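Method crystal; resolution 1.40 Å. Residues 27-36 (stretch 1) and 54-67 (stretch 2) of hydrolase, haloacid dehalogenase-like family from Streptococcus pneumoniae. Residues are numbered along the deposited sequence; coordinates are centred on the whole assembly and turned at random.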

# COMPACT_ATOMS: atom_id res chain seq x y z
N ALA A 27 15.28 -2.53 -6.98
CA ALA A 27 16.42 -1.72 -6.53
C ALA A 27 17.42 -2.53 -5.71
O ALA A 27 18.63 -2.35 -5.84
N PHE A 28 16.94 -3.44 -4.86
CA PHE A 28 17.81 -4.23 -3.99
C PHE A 28 18.65 -5.21 -4.83
O PHE A 28 19.86 -5.35 -4.63
N VAL A 29 18.00 -5.88 -5.77
CA VAL A 29 18.68 -6.82 -6.66
C VAL A 29 19.73 -6.08 -7.51
O VAL A 29 20.86 -6.55 -7.65
N GLU A 30 19.38 -4.92 -8.05
CA GLU A 30 20.35 -4.19 -8.87
C GLU A 30 21.52 -3.68 -8.03
O GLU A 30 22.67 -3.66 -8.50
N THR A 31 21.26 -3.30 -6.78
CA THR A 31 22.33 -2.85 -5.89
C THR A 31 23.27 -4.02 -5.53
O THR A 31 24.49 -3.86 -5.54
N LEU A 32 22.71 -5.19 -5.23
CA LEU A 32 23.53 -6.40 -5.03
C LEU A 32 24.46 -6.67 -6.21
O LEU A 32 25.63 -7.04 -6.01
N ALA A 33 23.96 -6.46 -7.42
CA ALA A 33 24.75 -6.75 -8.63
C ALA A 33 25.99 -5.86 -8.72
O ALA A 33 27.00 -6.28 -9.28
N LEU A 34 25.92 -4.66 -8.16
CA LEU A 34 27.07 -3.75 -8.12
C LEU A 34 28.24 -4.36 -7.34
O LEU A 34 29.40 -4.02 -7.60
N TYR A 35 27.93 -5.24 -6.40
CA TYR A 35 28.94 -5.92 -5.60
C TYR A 35 29.25 -7.33 -6.13
O TYR A 35 29.95 -8.11 -5.48
N GLY A 36 28.74 -7.65 -7.32
CA GLY A 36 28.96 -8.96 -7.93
C GLY A 36 28.11 -10.08 -7.36
O GLY A 36 28.43 -11.26 -7.52
N PHE A 54 16.44 -7.05 8.04
CA PHE A 54 16.54 -8.50 7.81
C PHE A 54 17.10 -8.80 6.42
O PHE A 54 17.96 -9.68 6.27
N ALA A 55 16.62 -8.08 5.41
CA ALA A 55 17.12 -8.28 4.06
C ALA A 55 18.61 -7.97 3.96
O ALA A 55 19.37 -8.70 3.32
N ILE A 56 19.04 -6.87 4.58
CA ILE A 56 20.46 -6.50 4.55
C ILE A 56 21.32 -7.48 5.33
O ILE A 56 22.38 -7.88 4.85
N GLU A 57 20.89 -7.89 6.51
CA GLU A 57 21.68 -8.86 7.27
C GLU A 57 21.77 -10.20 6.54
O GLU A 57 22.78 -10.89 6.63
N THR A 58 20.72 -10.55 5.80
CA THR A 58 20.68 -11.83 5.07
C THR A 58 21.56 -11.81 3.82
O THR A 58 22.34 -12.74 3.59
N PHE A 59 21.45 -10.74 3.03
CA PHE A 59 22.04 -10.71 1.70
C PHE A 59 23.24 -9.76 1.55
O PHE A 59 24.02 -9.93 0.61
N ALA A 60 23.37 -8.77 2.44
CA ALA A 60 24.36 -7.69 2.27
C ALA A 60 25.00 -7.22 3.58
O ALA A 60 25.24 -6.03 3.75
N PRO A 61 25.31 -8.15 4.50
CA PRO A 61 25.70 -7.73 5.85
C PRO A 61 26.97 -6.87 5.93
O PRO A 61 27.04 -5.97 6.76
N ASN A 62 27.94 -7.13 5.05
CA ASN A 62 29.22 -6.41 5.07
C ASN A 62 29.54 -5.73 3.74
O ASN A 62 30.71 -5.52 3.41
N LEU A 63 28.51 -5.39 2.98
CA LEU A 63 28.71 -4.65 1.75
C LEU A 63 28.77 -3.16 2.06
O LEU A 63 27.82 -2.58 2.60
N GLU A 64 29.91 -2.54 1.74
CA GLU A 64 30.17 -1.16 2.12
C GLU A 64 29.30 -0.19 1.32
O GLU A 64 29.23 -0.28 0.10
N ASN A 65 28.64 0.73 2.03
CA ASN A 65 27.74 1.74 1.43
C ASN A 65 26.48 1.16 0.78
O ASN A 65 25.85 1.83 -0.04
N PHE A 66 26.12 -0.08 1.12
CA PHE A 66 25.02 -0.75 0.43
C PHE A 66 23.70 -0.01 0.61
O PHE A 66 23.02 0.29 -0.36
N LEU A 67 23.35 0.28 1.86
CA LEU A 67 22.05 0.90 2.16
C LEU A 67 21.89 2.21 1.40
O LEU A 67 20.85 2.47 0.80

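At the apolar centre of the contact between stretch 1 (27-36), mostly helix, and stretch 2 (54-67), which runs from the end of one helix through two beta turns into the start of the next, lie F28 and F66. Both have chi1 in t (-163° and 178°), and in both the CA-to-CB bond points sideways while the ring end comes nearer to the other stretch. They meet edge-to-face: the edge of F66 is turned toward the face of F28, with centroids 4.9 Å apart, planes at 65°, and F28 CE1 to F66 CE2 at 3.5 Å. The F28 ring fits as a knob into a hole formed by A55, I56, F59 and F66. Near the plane of the ring, its edge meets I56 CG1 (4.0 Å from F28 CE1) and F59 CB (3.9 Å from F28 CE2), while A55 CB lies 3.9 Å from F28 CE1. The small side chain of A55 points toward stretch 1, and F28 CZ also reaches the backbone, 3.7 Å from A55 O. The helices 27-34 and 54-59 run in roughly the same direction, at 31°; their axes come no closer than 12.5 Å, and the space between is filled by side chains such as F28. In all, 505 Å² of surface is buried between the stretches, summed over both sides.

One helical turn after F28, T31 and L32 continue the packing. T31 (chi1 m) points toward stretch 2 and lays its methyl over one face of the F66 ring, T31 CG2 to F66 CE1 being 3.5 Å. Its hydroxyl turns back to its own helix, where T31 OG1 donates to A27 O at 2.7 Å; this satisfies the polar group and leaves the methyl for the aromatic contact. L32 (m, t) starts sideways, but its end comes nearer: L32 CD2 lies 3.7 Å from F66 CE1, 4.0 Å from L63 CD1, 4.2 Å from A60 CB and 4.3 Å from F59 CB. This one methyl thus touches the end of helix 54-59, the turn that follows and the F66 ring.

Farther out, Y35 (chi1 m, chi2 -99°) points toward stretch 2. L63 (m, t) covers one face of its ring: L63 CD1 is 3.8 Å from Y35 CG, and L63 CB makes a CH-pi contact 4.0 Å from the ring centroid, 18° off the normal. The Y35 and F66 rings meet obliquely, with Y35 CE2 3.7 Å from F66 CD1.

The polar edge is the tyrosine hydroxyl. Y35 OH donates a short hydrogen bond of 2.5 Å to E64 O, within the type II turn L63-F66, so one face of the Y35 ring packs against L63 while its hydroxyl reaches the carbonyl of E64. F66 N is also close to Y35 OH, at 3.3 Å, but the angle is too poor for a hydrogen bond. The CA-to-CB bond of E64 lies sideways and the end of its side chain leads away; the polar partner is its backbone O.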

# COMPACT_ATOMS: atom_id res chain seq x y z
CB ALA A 27 15.94 -0.54 -5.73
CB PHE A 28 16.95 -4.96 -2.96
CG PHE A 28 17.71 -5.48 -1.77
CD1 PHE A 28 17.69 -4.79 -0.57
CD2 PHE A 28 18.42 -6.67 -1.84
CE1 PHE A 28 18.36 -5.28 0.54
CE2 PHE A 28 19.09 -7.16 -0.74
CZ PHE A 28 19.07 -6.46 0.45
CB VAL A 29 17.66 -7.56 -7.56
CG1 VAL A 29 18.34 -8.32 -8.69
CG2 VAL A 29 16.80 -8.51 -6.72
CB GLU A 30 19.67 -3.09 -9.69
CG GLU A 30 19.19 -1.88 -8.95
CD GLU A 30 18.55 -0.85 -9.89
OE1 GLU A 30 18.75 -0.95 -11.12
OE2 GLU A 30 17.83 0.03 -9.40
CB THR A 31 21.77 -2.17 -4.62
OG1 THR A 31 20.84 -1.14 -4.99
CG2 THR A 31 22.88 -1.55 -3.79
CB LEU A 32 22.66 -7.63 -4.78
CG LEU A 32 21.96 -7.73 -3.43
CD1 LEU A 32 21.00 -8.90 -3.48
CD2 LEU A 32 22.96 -7.91 -2.29
CB ALA A 33 23.89 -6.61 -9.87
CB LEU A 34 26.71 -2.41 -7.47
CG LEU A 34 25.69 -1.53 -8.17
CD1 LEU A 34 25.30 -0.38 -7.25
CD2 LEU A 34 26.24 -1.01 -9.49
CB TYR A 35 28.49 -6.01 -4.14
CG TYR A 35 28.25 -4.67 -3.49
CD1 TYR A 35 29.22 -4.09 -2.67
CD2 TYR A 35 27.06 -3.99 -3.68
CE1 TYR A 35 29.00 -2.86 -2.07
CE2 TYR A 35 26.83 -2.76 -3.09
CZ TYR A 35 27.80 -2.20 -2.28
OH TYR A 35 27.58 -0.98 -1.69
CB PHE A 54 15.19 -9.20 7.99
CG PHE A 54 15.24 -10.65 7.60
CD1 PHE A 54 15.99 -11.55 8.35
CD2 PHE A 54 14.57 -11.11 6.48
CE1 PHE A 54 16.06 -12.88 7.99
CE2 PHE A 54 14.63 -12.44 6.12
CZ PHE A 54 15.39 -13.32 6.87
CB ALA A 55 16.33 -7.45 3.07
CB ILE A 56 20.67 -5.05 5.03
CG1 ILE A 56 20.08 -4.10 3.98
CG2 ILE A 56 22.16 -4.76 5.27
CD1 ILE A 56 20.10 -2.64 4.37
CB GLU A 57 21.11 -9.06 8.68
CG GLU A 57 22.05 -9.83 9.64
CD GLU A 57 23.42 -9.15 9.89
OE1 GLU A 57 23.64 -7.98 9.51
OE2 GLU A 57 24.30 -9.82 10.50
CB THR A 58 19.24 -12.19 4.70
OG1 THR A 58 18.49 -12.37 5.90
CG2 THR A 58 19.17 -13.47 3.88
CB PHE A 59 20.97 -10.31 0.67
CG PHE A 59 19.84 -11.29 0.57
CD1 PHE A 59 20.07 -12.61 0.20
CD2 PHE A 59 18.54 -10.90 0.84
CE1 PHE A 59 19.03 -13.50 0.12
CE2 PHE A 59 17.49 -11.79 0.76
CZ PHE A 59 17.74 -13.10 0.40
CB ALA A 60 23.69 -6.51 1.58
CB PRO A 61 25.91 -9.05 6.59
CG PRO A 61 26.18 -10.05 5.52
CD PRO A 61 25.30 -9.62 4.38
CB ASN A 62 30.34 -7.38 5.46
CG ASN A 62 30.09 -8.06 6.79
OD1 ASN A 62 29.98 -9.28 6.86
ND2 ASN A 62 30.00 -7.26 7.85
CB LEU A 63 27.59 -4.96 0.75
CG LEU A 63 27.45 -6.43 0.32
CD1 LEU A 63 26.40 -6.56 -0.78
CD2 LEU A 63 28.80 -7.01 -0.14
CB GLU A 64 31.66 -0.82 1.90
CG GLU A 64 32.06 0.58 2.38
CD GLU A 64 33.56 0.82 2.33
OE1 GLU A 64 34.24 0.26 1.43
OE2 GLU A 64 34.07 1.59 3.18
CB ASN A 65 28.48 2.60 0.39
CG ASN A 65 29.76 3.22 0.93
OD1 ASN A 65 29.80 3.70 2.06
ND2 ASN A 65 30.81 3.23 0.10
CB PHE A 66 24.86 -2.20 0.89
CG PHE A 66 23.71 -2.91 0.23
CD1 PHE A 66 23.90 -3.61 -0.95
CD2 PHE A 66 22.42 -2.84 0.77
CE1 PHE A 66 22.83 -4.26 -1.57
CE2 PHE A 66 21.35 -3.47 0.14
CZ PHE A 66 21.56 -4.18 -1.03
CB LEU A 67 21.86 1.14 3.66
CG LEU A 67 20.51 1.79 4.05
CD1 LEU A 67 19.97 1.19 5.30
CD2 LEU A 67 20.61 3.30 4.20